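Local coordinates for BF1531-like N-terminal domain-containing protein (Bacteroides fragilis, PDB 3SLR), which is of unknown function; this N-terminal part pairs an FkbH-type domain with a magnesium-binding phosphatase-like domain and may hydrolyse ester bonds, at residues S146-Y149 with Q150-L154; S188-Y191 with V192-I196; I197-L200 with D201-P204; I206-R209 with T210-I214. One frame throughout, in Å; residues are numbered along the deposited sequence.

Contact 1 of 4, residues S146-Y149 with Q150-L154; sequences SFTY and QLTKL
F147 and L151, one helical turn apart, lie side by side and point the same way: F147 CE2 is 4.0 Å from L151 CD2, and F147 CZ is 4.1 Å from L151 CD1, so both leucine methyls follow the far end of the ring. With CG anti to the backbone N in each residue (chi1 -170° in F147), the two groups line one buried flank, against helix 86-94, where H93 meets the F147 ring edge-to-face. Y149 and Q150 illustrate a crossed arrangement instead. Their ring and amide planes are turned 55° apart, and Q150 NE2 lies in the plane of the ring at its edge, 3.9 Å from Y149 CD2. The amide is held at both ends, OE1 by A105 N and NE2 by Q144 O, which fixes its rotation. T152 turns its hydroxyl back along the helix: OG1 donates to T148 O over 2.7 Å, while T152 N reaches the same oxygen from the opposite face of the carbonyl plane at 3.1 Å. That carbonyl is thus gripped twice. Farther along, K153 N bonds to Y149 O, and the extended lysine chain ends in a salt bridge with D106. At the start, S146 OG accepts from Y149 N at 3.1 Å, and its one proton is within bonding reach of two carbonyls, A140 O and V143 O. Together these features make up the serine N-cap and opening turns of helix 147-164.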
ATOM      1  N   SER A 146      25.682   2.079 -16.157  1.00 15.78           N
ATOM      2  CA  SER A 146      25.715   1.454 -14.827  1.00 15.68           C
ATOM      3  C   SER A 146      24.344   0.898 -14.470  1.00 13.98           C
ATOM      4  O   SER A 146      23.321   1.371 -14.985  1.00 13.51           O
ATOM      5  CB  SER A 146      26.173   2.439 -13.746  1.00 15.82           C
ATOM      6  OG  SER A 146      25.164   3.373 -13.421  1.00 16.31           O
ATOM      7  N   PHE A 147      24.314  -0.107 -13.593  1.00 13.39           N
ATOM      8  CA  PHE A 147      23.035  -0.695 -13.197  1.00 13.88           C
ATOM      9  C   PHE A 147      22.200   0.322 -12.436  1.00 15.28           C
ATOM     10  O   PHE A 147      20.989   0.386 -12.613  1.00 13.89           O
ATOM     11  CB  PHE A 147      23.214  -1.962 -12.357  1.00 14.60           C
ATOM     12  CG  PHE A 147      21.923  -2.724 -12.121  1.00 13.15           C
ATOM     13  CD1 PHE A 147      21.336  -3.452 -13.147  1.00 14.76           C
ATOM     14  CD2 PHE A 147      21.299  -2.704 -10.882  1.00 14.57           C
ATOM     15  CE1 PHE A 147      20.151  -4.155 -12.942  1.00 13.85           C
ATOM     16  CE2 PHE A 147      20.110  -3.401 -10.668  1.00 13.73           C
ATOM     17  CZ  PHE A 147      19.543  -4.134 -11.693  1.00 15.70           C
ATOM     18  N   THR A 148      22.846   1.111 -11.586  1.00 14.52           N
ATOM     19  CA  THR A 148      22.134   2.131 -10.809  1.00 15.37           C
ATOM     20  C   THR A 148      21.454   3.167 -11.701  1.00 15.22           C
ATOM     21  O   THR A 148      20.288   3.507 -11.484  1.00 16.61           O
ATOM     22  CB  THR A 148      23.068   2.797  -9.804  1.00 15.84           C
ATOM     23  OG1 THR A 148      23.248   1.912  -8.687  1.00 18.54           O
ATOM     24  CG2 THR A 148      22.483   4.106  -9.304  1.00 17.06           C
ATOM     25  N   TYR A 149      22.160   3.646 -12.721  1.00 15.51           N
ATOM     26  CA  TYR A 149      21.539   4.568 -13.667  1.00 13.66           C
ATOM     27  C   TYR A 149      20.373   3.929 -14.441  1.00 14.30           C
ATOM     28  O   TYR A 149      19.284   4.497 -14.508  1.00 16.03           O
ATOM     29  CB  TYR A 149      22.548   5.190 -14.634  1.00 15.73           C
ATOM     30  CG  TYR A 149      21.898   6.258 -15.479  1.00 17.15           C
ATOM     31  CD1 TYR A 149      21.756   7.559 -14.996  1.00 19.08           C
ATOM     32  CD2 TYR A 149      21.372   5.963 -16.726  1.00 17.41           C
ATOM     33  CE1 TYR A 149      21.134   8.538 -15.756  1.00 24.06           C
ATOM     34  CE2 TYR A 149      20.767   6.940 -17.501  1.00 19.36           C
ATOM     35  CZ  TYR A 149      20.646   8.228 -17.011  1.00 23.29           C
ATOM     36  OH  TYR A 149      20.030   9.216 -17.763  1.00 21.62           O
ATOM     37  N   GLN A 150      20.603   2.753 -15.020  1.00 13.68           N
ATOM     38  CA  GLN A 150      19.570   2.079 -15.798  1.00 15.59           C
ATOM     39  C   GLN A 150      18.324   1.789 -14.970  1.00 15.74           C
ATOM     40  O   GLN A 150      17.199   1.941 -15.453  1.00 15.51           O
ATOM     41  CB  GLN A 150      20.124   0.809 -16.439  1.00 14.33           C
ATOM     42  CG  GLN A 150      21.107   1.123 -17.558  1.00 16.22           C
ATOM     43  CD  GLN A 150      20.421   1.824 -18.721  1.00 18.35           C
ATOM     44  OE1 GLN A 150      19.350   1.397 -19.171  1.00 16.89           O
ATOM     45  NE2 GLN A 150      21.023   2.911 -19.202  1.00 17.20           N
ATOM     46  N   LEU A 151      18.517   1.376 -13.721  1.00 13.80           N
ATOM     47  CA  LEU A 151      17.365   1.066 -12.870  1.00 14.01           C
ATOM     48  C   LEU A 151      16.558   2.315 -12.503  1.00 14.46           C
ATOM     49  O   LEU A 151      15.338   2.284 -12.461  1.00 14.08           O
ATOM     50  CB  LEU A 151      17.800   0.326 -11.604  1.00 13.62           C
ATOM     51  CG  LEU A 151      16.650  -0.514 -11.046  1.00 16.84           C
ATOM     52  CD1 LEU A 151      16.372  -1.624 -12.042  1.00 18.50           C
ATOM     53  CD2 LEU A 151      16.982  -1.114  -9.689  1.00 18.51           C
ATOM     54  N   THR A 152      17.253   3.410 -12.235  1.00 13.84           N
ATOM     55  CA  THR A 152      16.612   4.678 -11.916  1.00 14.74           C
ATOM     56  C   THR A 152      15.803   5.201 -13.105  1.00 14.08           C
ATOM     57  O   THR A 152      14.663   5.648 -12.953  1.00 16.74           O
ATOM     58  CB  THR A 152      17.666   5.707 -11.479  1.00 17.06           C
ATOM     59  OG1 THR A 152      18.414   5.165 -10.384  1.00 20.85           O
ATOM     60  CG2 THR A 152      17.006   7.033 -11.050  1.00 16.10           C
ATOM     61  N   LYS A 153      16.391   5.121 -14.291  1.00 14.86           N
ATOM     62  CA  LYS A 153      15.682   5.439 -15.530  1.00 17.10           C
ATOM     63  C   LYS A 153      14.457   4.535 -15.701  1.00 17.47           C
ATOM     64  O   LYS A 153      13.346   5.006 -15.980  1.00 16.82           O
ATOM     65  CB  LYS A 153      16.629   5.278 -16.734  1.00 17.93           C
ATOM     66  CG  LYS A 153      15.942   5.375 -18.098  1.00 21.83           C
ATOM     67  CD  LYS A 153      16.966   5.264 -19.234  1.00 22.72           C
ATOM     68  CE  LYS A 153      16.289   5.116 -20.598  1.00 23.01           C
ATOM     69  NZ  LYS A 153      17.292   5.050 -21.711  1.00 22.49           N
ATOM     70  N   LEU A 154      14.663   3.229 -15.548  1.00 15.24           N
ATOM     71  CA  LEU A 154      13.573   2.263 -15.693  1.00 15.72           C
ATOM     72  C   LEU A 154      12.383   2.574 -14.774  1.00 16.81           C
ATOM     73  O   LEU A 154      11.243   2.588 -15.222  1.00 14.54           O
ATOM     74  CB  LEU A 154      14.089   0.843 -15.450  1.00 12.88           C
ATOM     75  CG  LEU A 154      13.106  -0.335 -15.493  1.00 14.16           C
ATOM     76  CD1 LEU A 154      12.365  -0.393 -16.822  1.00 17.88           C
ATOM     77  CD2 LEU A 154      13.860  -1.631 -15.244  1.00 15.22           C
TER

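Contact 2 of 4, residues S188-Y191 with V192-I196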
ATOM      1  N   SER A 188      18.961 -14.510   1.481  1.00 20.83           N
ATOM      2  CA  SER A 188      19.938 -15.117   0.594  1.00 19.71           C
ATOM      3  C   SER A 188      19.940 -16.643   0.653  1.00 18.29           C
ATOM      4  O   SER A 188      19.969 -17.313  -0.374  1.00 17.97           O
ATOM      5  CB  SER A 188      21.340 -14.595   0.904  1.00 18.87           C
ATOM      6  OG  SER A 188      22.266 -15.220   0.045  1.00 27.47           O
ATOM      7  N   SER A 189      19.913 -17.191   1.862  1.00 19.09           N
ATOM      8  CA  SER A 189      20.048 -18.628   2.040  1.00 21.87           C
ATOM      9  C   SER A 189      18.893 -19.377   1.374  1.00 20.88           C
ATOM     10  O   SER A 189      19.094 -20.393   0.715  1.00 22.22           O
ATOM     11  CB  SER A 189      20.106 -18.960   3.532  1.00 26.92           C
ATOM     12  OG  SER A 189      20.453 -20.318   3.726  1.00 42.13           O
ATOM     13  N   VAL A 190      17.682 -18.870   1.559  1.00 18.70           N
ATOM     14  CA  VAL A 190      16.509 -19.442   0.917  1.00 18.40           C
ATOM     15  C   VAL A 190      16.596 -19.305  -0.605  1.00 19.96           C
ATOM     16  O   VAL A 190      16.347 -20.268  -1.335  1.00 20.64           O
ATOM     17  CB  VAL A 190      15.221 -18.776   1.430  1.00 23.43           C
ATOM     18  CG1 VAL A 190      14.047 -19.135   0.539  1.00 26.36           C
ATOM     19  CG2 VAL A 190      14.960 -19.187   2.873  1.00 23.64           C
ATOM     20  N   TYR A 191      16.963 -18.117  -1.084  1.00 17.38           N
ATOM     21  CA  TYR A 191      17.073 -17.893  -2.527  1.00 16.18           C
ATOM     22  C   TYR A 191      18.079 -18.841  -3.179  1.00 17.78           C
ATOM     23  O   TYR A 191      17.826 -19.406  -4.244  1.00 17.12           O
ATOM     24  CB  TYR A 191      17.447 -16.438  -2.839  1.00 17.13           C
ATOM     25  CG  TYR A 191      17.919 -16.255  -4.262  1.00 16.42           C
ATOM     26  CD1 TYR A 191      17.018 -16.277  -5.319  1.00 16.19           C
ATOM     27  CD2 TYR A 191      19.271 -16.068  -4.549  1.00 18.54           C
ATOM     28  CE1 TYR A 191      17.447 -16.118  -6.631  1.00 17.27           C
ATOM     29  CE2 TYR A 191      19.714 -15.911  -5.858  1.00 18.14           C
ATOM     30  CZ  TYR A 191      18.800 -15.930  -6.892  1.00 18.94           C
ATOM     31  OH  TYR A 191      19.238 -15.770  -8.184  1.00 17.02           O
ATOM     32  N   VAL A 192      19.226 -19.016  -2.542  1.00 18.48           N
ATOM     33  CA  VAL A 192      20.243 -19.898  -3.092  1.00 17.99           C
ATOM     34  C   VAL A 192      19.681 -21.307  -3.306  1.00 19.44           C
ATOM     35  O   VAL A 192      19.932 -21.947  -4.335  1.00 20.22           O
ATOM     36  CB  VAL A 192      21.495 -19.900  -2.185  1.00 20.10           C
ATOM     37  CG1 VAL A 192      22.391 -21.082  -2.492  1.00 24.50           C
ATOM     38  CG2 VAL A 192      22.250 -18.584  -2.346  1.00 18.95           C
ATOM     39  N   ASN A 193      18.874 -21.768  -2.359  1.00 19.75           N
ATOM     40  CA  ASN A 193      18.406 -23.151  -2.387  1.00 19.91           C
ATOM     41  C   ASN A 193      17.032 -23.376  -3.021  1.00 20.21           C
ATOM     42  O   ASN A 193      16.643 -24.522  -3.272  1.00 20.32           O
ATOM     43  CB  ASN A 193      18.429 -23.722  -0.970  1.00 23.16           C
ATOM     44  CG  ASN A 193      19.830 -23.790  -0.406  1.00 25.72           C
ATOM     45  OD1 ASN A 193      20.106 -23.270   0.676  1.00 33.63           O
ATOM     46  ND2 ASN A 193      20.732 -24.421  -1.151  1.00 26.04           N
ATOM     47  N   THR A 194      16.298 -22.299  -3.287  1.00 21.84           N
ATOM     48  CA  THR A 194      14.920 -22.449  -3.750  1.00 19.83           C
ATOM     49  C   THR A 194      14.511 -21.512  -4.882  1.00 18.85           C
ATOM     50  O   THR A 194      13.446 -21.697  -5.481  1.00 18.32           O
ATOM     51  CB  THR A 194      13.917 -22.243  -2.611  1.00 20.83           C
ATOM     52  OG1 THR A 194      13.894 -20.861  -2.229  1.00 20.94           O
ATOM     53  CG2 THR A 194      14.270 -23.114  -1.408  1.00 21.36           C
ATOM     54  N   GLU A 195      15.340 -20.509  -5.159  1.00 18.08           N
ATOM     55  CA  GLU A 195      15.011 -19.484  -6.153  1.00 16.99           C
ATOM     56  C   GLU A 195      13.871 -18.566  -5.685  1.00 17.10           C
ATOM     57  O   GLU A 195      13.345 -17.760  -6.456  1.00 16.39           O
ATOM     58  CB  GLU A 195      14.684 -20.113  -7.507  1.00 20.28           C
ATOM     59  CG  GLU A 195      15.878 -20.292  -8.413  1.00 20.99           C
ATOM     60  CD  GLU A 195      16.381 -18.966  -8.956  1.00 27.08           C
ATOM     61  OE1 GLU A 195      15.559 -18.187  -9.485  1.00 26.96           O
ATOM     62  OE2 GLU A 195      17.594 -18.694  -8.847  1.00 26.51           O
ATOM     63  N   ILE A 196      13.505 -18.670  -4.412  1.00 14.09           N
ATOM     64  CA  ILE A 196      12.515 -17.753  -3.853  1.00 15.64           C
ATOM     65  C   ILE A 196      13.213 -16.466  -3.416  1.00 17.40           C
ATOM     66  O   ILE A 196      14.148 -16.509  -2.621  1.00 18.23           O
ATOM     67  CB  ILE A 196      11.774 -18.374  -2.657  1.00 17.93           C
ATOM     68  CG1 ILE A 196      11.070 -19.666  -3.083  1.00 19.74           C
ATOM     69  CG2 ILE A 196      10.763 -17.381  -2.068  1.00 19.91           C
ATOM     70  CD1 ILE A 196      10.347 -20.369  -1.949  1.00 22.69           C
TER
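Y191 and E195 lie alongside each other, pointing the same way, at the C-terminal end of the short helix 188-194, where an ST turn at T194 carries the chain out of the helix. V192 still belongs to the regular part: its N bonds to S188 O at 2.9 Å, and its CG2 rests on the same oxygen. At N193 the pattern slackens, the backbone N making weak bonds to S189 O and V190 O. T194 takes over with its side chain. The hydroxyl, placed between the backbone N and the carbonyl carbon (chi1 70°), donates to V190 O over 2.7 Å from well above the carbonyl plane, and accepts from I196 N at 3.1 Å, the bond that defines the turn. E195 then leaves helical geometry with a positive phi of 70°, its N still bonded to Y191 O. Its chain is bent, ring and carboxylate planes 59° apart. The two polar ends share a partner, for K88 NZ makes a salt bridge to E195 OE2 and a hydrogen bond to Y191 OH; Y58 holds the other carboxylate oxygen. I196 packs its CB 4.0 Å from V190 CG1 and folds its carbonyl back, so that I196 O lies in the plane of the Y191 ring, at its edge, and 3.2 Å from Y191 CA.

Contact 3 of 4, residues I197-L200 with D201-P204; sequences ILSL and DALP
The turn that leads a loop into helix 203-217 is built around S199, whose carbonyl and hydroxyl both meet the backbone of A202. S199 O accepts from L203 N at 3.0 Å, the donor lying nearly along the C=O axis, and takes a second, weak bond from A202 N. The side chain adds another tie. Its OG sits between the backbone N and the carbonyl carbon (chi1 69°), which brings it forward to accept from A202 N at 3.2 Å and to brush A202 CB at 3.3 Å. Because that hydroxyl also bonds to F184 O, a carbonyl that can only accept, it donates in one direction while accepting in the other, and the buried serine is used both ways. L200 and P204 show how an imino acid fits the first winding: in place of an N-H, the proline presents CD, 3.2 Å from L200 O. Leucines supply the apolar part. L203 meets its neighbours with both branches, CD2 standing 4.2 Å from L198 CD1 and CD1 lying 4.5 Å from L200 CD1, so the helix entry is bordered by hydrocarbon from the loop. Around it, L198 rests on F83, A202 and D201 touch M185 and F184, and L200 and P204 pack on F6 and L9. The turn thus packs between strand 79-83 of the five-stranded parallel sheet and the short helices 6-12 and 182-185.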
ATOM      1  N   ILE A 197      12.751 -15.330  -3.938  1.00 16.66           N
ATOM      2  CA  ILE A 197      13.468 -14.063  -3.791  1.00 18.71           C
ATOM      3  C   ILE A 197      12.918 -13.200  -2.666  1.00 17.30           C
ATOM      4  O   ILE A 197      13.571 -12.255  -2.228  1.00 14.75           O
ATOM      5  CB  ILE A 197      13.473 -13.252  -5.122  1.00 16.26           C
ATOM      6  CG1 ILE A 197      14.637 -12.251  -5.142  1.00 21.02           C
ATOM      7  CG2 ILE A 197      12.140 -12.568  -5.362  1.00 19.40           C
ATOM      8  CD1 ILE A 197      15.922 -12.870  -5.637  1.00 20.26           C
ATOM      9  N   LEU A 198      11.718 -13.521  -2.194  1.00 18.58           N
ATOM     10  CA  LEU A 198      11.134 -12.792  -1.069  1.00 17.05           C
ATOM     11  C   LEU A 198      11.222 -13.615   0.211  1.00 18.79           C
ATOM     12  O   LEU A 198      10.990 -14.820   0.197  1.00 18.92           O
ATOM     13  CB  LEU A 198       9.666 -12.449  -1.349  1.00 17.53           C
ATOM     14  CG  LEU A 198       9.404 -11.461  -2.491  1.00 17.49           C
ATOM     15  CD1 LEU A 198       7.918 -11.441  -2.858  1.00 19.66           C
ATOM     16  CD2 LEU A 198       9.883 -10.074  -2.116  1.00 18.86           C
ATOM     17  N   SER A 199      11.545 -12.961   1.323  1.00 17.50           N
ATOM     18  CA  SER A 199      11.609 -13.654   2.607  1.00 18.68           C
ATOM     19  C   SER A 199      10.210 -14.034   3.096  1.00 17.54           C
ATOM     20  O   SER A 199       9.202 -13.486   2.646  1.00 16.92           O
ATOM     21  CB  SER A 199      12.307 -12.785   3.653  1.00 17.62           C
ATOM     22  OG  SER A 199      11.488 -11.671   3.968  1.00 17.28           O
ATOM     23  N   LEU A 200      10.157 -14.968   4.037  1.00 18.40           N
ATOM     24  CA  LEU A 200       8.889 -15.449   4.572  1.00 21.81           C
ATOM     25  C   LEU A 200       8.054 -14.311   5.134  1.00 21.80           C
ATOM     26  O   LEU A 200       6.823 -14.299   4.998  1.00 19.70           O
ATOM     27  CB  LEU A 200       9.134 -16.503   5.656  1.00 24.00           C
ATOM     28  CG  LEU A 200       7.892 -17.100   6.326  1.00 28.96           C
ATOM     29  CD1 LEU A 200       6.950 -17.685   5.292  1.00 26.63           C
ATOM     30  CD2 LEU A 200       8.293 -18.162   7.348  1.00 31.75           C
ATOM     31  N   ASP A 201       8.721 -13.349   5.765  1.00 20.28           N
ATOM     32  CA  ASP A 201       8.008 -12.252   6.401  1.00 20.84           C
ATOM     33  C   ASP A 201       7.651 -11.149   5.414  1.00 19.29           C
ATOM     34  O   ASP A 201       6.761 -10.340   5.673  1.00 19.93           O
ATOM     35  CB  ASP A 201       8.801 -11.719   7.586  1.00 26.65           C
ATOM     36  CG  ASP A 201       8.875 -12.719   8.719  1.00 32.19           C
ATOM     37  OD1 ASP A 201       7.818 -13.285   9.081  1.00 34.64           O
ATOM     38  OD2 ASP A 201       9.985 -12.955   9.234  1.00 36.85           O
ATOM     39  N   ALA A 202       8.325 -11.136   4.271  1.00 18.36           N
ATOM     40  CA  ALA A 202       8.011 -10.181   3.218  1.00 19.03           C
ATOM     41  C   ALA A 202       6.808 -10.623   2.402  1.00 18.37           C
ATOM     42  O   ALA A 202       6.078  -9.788   1.863  1.00 18.81           O
ATOM     43  CB  ALA A 202       9.206  -9.979   2.309  1.00 18.85           C
ATOM     44  N   LEU A 203       6.609 -11.933   2.293  1.00 19.55           N
ATOM     45  CA  LEU A 203       5.550 -12.473   1.440  1.00 16.16           C
ATOM     46  C   LEU A 203       4.155 -11.890   1.711  1.00 17.80           C
ATOM     47  O   LEU A 203       3.488 -11.448   0.780  1.00 18.42           O
ATOM     48  CB  LEU A 203       5.521 -14.009   1.476  1.00 18.32           C
ATOM     49  CG  LEU A 203       6.536 -14.753   0.607  1.00 25.09           C
ATOM     50  CD1 LEU A 203       6.668 -16.194   1.080  1.00 26.87           C
ATOM     51  CD2 LEU A 203       6.135 -14.698  -0.869  1.00 21.35           C
ATOM     52  N   PRO A 204       3.715 -11.862   2.983  1.00 17.17           N
ATOM     53  CA  PRO A 204       2.380 -11.311   3.267  1.00 14.61           C
ATOM     54  C   PRO A 204       2.290  -9.808   3.030  1.00 15.51           C
ATOM     55  O   PRO A 204       1.197  -9.297   2.802  1.00 17.17           O
ATOM     56  CB  PRO A 204       2.182 -11.586   4.760  1.00 19.77           C
ATOM     57  CG  PRO A 204       3.262 -12.494   5.168  1.00 21.57           C
ATOM     58  CD  PRO A 204       4.372 -12.396   4.186  1.00 19.66           C
TER

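Contact 4 of 4, residues I206-R209 with T210-I214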
ATOM      1  N   ILE A 206       3.777  -8.239   0.470  1.00 14.18           N
ATOM      2  CA  ILE A 206       3.558  -8.114  -0.962  1.00 12.96           C
ATOM      3  C   ILE A 206       2.158  -8.604  -1.389  1.00 14.15           C
ATOM      4  O   ILE A 206       1.515  -7.977  -2.231  1.00 15.15           O
ATOM      5  CB  ILE A 206       4.671  -8.818  -1.778  1.00 13.63           C
ATOM      6  CG1 ILE A 206       6.037  -8.195  -1.464  1.00 15.35           C
ATOM      7  CG2 ILE A 206       4.363  -8.753  -3.268  1.00 16.72           C
ATOM      8  CD1 ILE A 206       5.997  -6.692  -1.300  1.00 18.31           C
ATOM      9  N   SER A 207       1.672  -9.695  -0.810  1.00 14.82           N
ATOM     10  CA  SER A 207       0.335 -10.158  -1.172  1.00 14.46           C
ATOM     11  C   SER A 207      -0.714  -9.121  -0.779  1.00 15.16           C
ATOM     12  O   SER A 207      -1.659  -8.867  -1.526  1.00 17.35           O
ATOM     13  CB  SER A 207       0.007 -11.543  -0.576  1.00 18.61           C
ATOM     14  OG  SER A 207       0.145 -11.574   0.837  1.00 18.27           O
ATOM     15  N   SER A 208      -0.545  -8.516   0.388  1.00 14.41           N
ATOM     16  CA  SER A 208      -1.524  -7.545   0.855  1.00 15.41           C
ATOM     17  C   SER A 208      -1.544  -6.338  -0.085  1.00 15.90           C
ATOM     18  O   SER A 208      -2.601  -5.871  -0.484  1.00 13.85           O
ATOM     19  CB  SER A 208      -1.235  -7.134   2.302  1.00 16.11           C
ATOM     20  OG  SER A 208      -2.231  -6.247   2.777  1.00 18.32           O
ATOM     21  N   ARG A 209      -0.367  -5.849  -0.444  1.00 12.98           N
ATOM     22  CA  ARG A 209      -0.248  -4.706  -1.351  1.00 14.30           C
ATOM     23  C   ARG A 209      -0.723  -5.019  -2.769  1.00 15.12           C
ATOM     24  O   ARG A 209      -1.125  -4.117  -3.511  1.00 16.84           O
ATOM     25  CB  ARG A 209       1.200  -4.203  -1.382  1.00 15.75           C
ATOM     26  CG  ARG A 209       1.652  -3.539  -0.073  1.00 15.47           C
ATOM     27  CD  ARG A 209       0.974  -2.193   0.143  1.00 14.69           C
ATOM     28  NE  ARG A 209       1.279  -1.276  -0.953  1.00 16.41           N
ATOM     29  CZ  ARG A 209       2.126  -0.252  -0.877  1.00 14.97           C
ATOM     30  NH1 ARG A 209       2.756   0.029   0.266  1.00 14.95           N
ATOM     31  NH2 ARG A 209       2.334   0.506  -1.951  1.00 14.51           N
ATOM     32  N   THR A 210      -0.662  -6.294  -3.153  1.00 13.25           N
ATOM     33  CA  THR A 210      -1.149  -6.710  -4.467  1.00 14.91           C
ATOM     34  C   THR A 210      -2.671  -6.750  -4.451  1.00 14.60           C
ATOM     35  O   THR A 210      -3.329  -6.237  -5.354  1.00 14.19           O
ATOM     36  CB  THR A 210      -0.581  -8.081  -4.851  1.00 14.55           C
ATOM     37  OG1 THR A 210       0.846  -7.999  -4.826  1.00 15.58           O
ATOM     38  CG2 THR A 210      -1.034  -8.503  -6.240  1.00 15.67           C
ATOM     39  N   ILE A 211      -3.222  -7.348  -3.409  1.00 12.63           N
ATOM     40  CA  ILE A 211      -4.674  -7.431  -3.298  1.00 14.32           C
ATOM     41  C   ILE A 211      -5.293  -6.043  -3.079  1.00 14.88           C
ATOM     42  O   ILE A 211      -6.408  -5.797  -3.538  1.00 14.81           O
ATOM     43  CB  ILE A 211      -5.133  -8.442  -2.223  1.00 15.32           C
ATOM     44  CG1 ILE A 211      -4.731  -9.879  -2.610  1.00 16.25           C
ATOM     45  CG2 ILE A 211      -6.657  -8.349  -2.002  1.00 14.63           C
ATOM     46  CD1 ILE A 211      -5.267 -10.370  -3.980  1.00 16.06           C
ATOM     47  N   ASP A 212      -4.573  -5.129  -2.416  1.00 13.60           N
ATOM     48  CA  ASP A 212      -5.093  -3.772  -2.225  1.00 14.93           C
ATOM     49  C   ASP A 212      -5.447  -3.183  -3.587  1.00 16.09           C
ATOM     50  O   ASP A 212      -6.446  -2.473  -3.730  1.00 15.92           O
ATOM     51  CB  ASP A 212      -4.062  -2.827  -1.569  1.00 14.64           C
ATOM     52  CG  ASP A 212      -3.770  -3.156  -0.107  1.00 18.51           C
ATOM     53  OD1 ASP A 212      -4.592  -3.817   0.566  1.00 17.09           O
ATOM     54  OD2 ASP A 212      -2.691  -2.730   0.373  1.00 17.65           O
ATOM     55  N   ILE A 213      -4.606  -3.459  -4.583  1.00 14.27           N
ATOM     56  CA  ILE A 213      -4.803  -2.887  -5.914  1.00 13.30           C
ATOM     57  C   ILE A 213      -6.016  -3.532  -6.585  1.00 16.17           C
ATOM     58  O   ILE A 213      -6.888  -2.842  -7.097  1.00 15.34           O
ATOM     59  CB  ILE A 213      -3.555  -3.056  -6.807  1.00 14.31           C
ATOM     60  CG1 ILE A 213      -2.411  -2.179  -6.270  1.00 13.69           C
ATOM     61  CG2 ILE A 213      -3.876  -2.670  -8.249  1.00 14.09           C
ATOM     62  CD1 ILE A 213      -1.013  -2.525  -6.865  1.00 14.65           C
ATOM     63  N   ILE A 214      -6.054  -4.857  -6.585  1.00 13.58           N
ATOM     64  CA  ILE A 214      -7.193  -5.574  -7.146  1.00 15.12           C
ATOM     65  C   ILE A 214      -8.508  -5.110  -6.519  1.00 19.04           C
ATOM     66  O   ILE A 214      -9.457  -4.789  -7.235  1.00 19.27           O
ATOM     67  CB  ILE A 214      -7.003  -7.086  -6.995  1.00 15.00           C
ATOM     68  CG1 ILE A 214      -5.829  -7.529  -7.863  1.00 16.04           C
ATOM     69  CG2 ILE A 214      -8.291  -7.829  -7.362  1.00 16.42           C
ATOM     70  CD1 ILE A 214      -5.581  -9.012  -7.872  1.00 17.11           C
TER
HETATM   71  O   HOH W   1      -1.737  -3.616   2.427  1.00 21.15           O
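A chi1 of -57° sets T210 OG1 beside its own backbone N and turns the hydroxyl back to I206 O, while a similar rotation in D212 (chi1 -69°) brings its carboxylate against the S208 carbonyl. T210 OG1 donates to I206 O at 2.7 Å from above the carbonyl plane, and T210 N reaches the same oxygen at 2.9 Å from the opposite face. Two donors from one residue therefore hold this carbonyl, and Y126 OH gives the threonine hydroxyl a further partner. I211 N bonds more conventionally to S207 O. At D212 the backbone N donates to S208 O over 2.9 Å, yet D212 OD1 lies 3.0 Å from that same oxygen, a meeting of two acceptors. R47 probably offsets it, through a salt bridge to OD1 and a weak bond to S208 O; N371 holds OD2. A water links S208 OG, at 2.7 Å, with D212 OD2. R209, its chain bent at chi2 and chi3, meets D212 through its aliphatic part, CD lying 3.7 Å from D212 OD2; guanidinium and carboxylate planes are 22° apart. R209 NE remains 4.4 Å from D212 OD2, so the opposite charges are close without forming a salt bridge. I213 lays its CG1 3.6 Å from R209 O. In the fold, S207 and I211 rest on helix 34-46, I206 and R209 on helix 173-180, and I206, I213 and I214 on strand 122-126.

Contacts 2, 3 and 4 form a continuous progression along the chain, from the short helix 188-194 through a loop into helix 203-217. Contact 2 passes to contact 3 where Y191 CD1 lies 3.6 Å from I197 CD1, the centres of the two contacts being about 12 Å apart. Contact 3 in turn meets contact 4 on helix 203-217, with L198 CD1 4.0 Å from I206 CG1. Contact 1 stands apart on helix 147-164: its centre is about 25 Å from those of contacts 2 and 3, and its nearest atoms are about 11 Å from contact 3. All four belong to the FkbH-type N-terminal domain, away from the magnesium site of D228, D230 and D336.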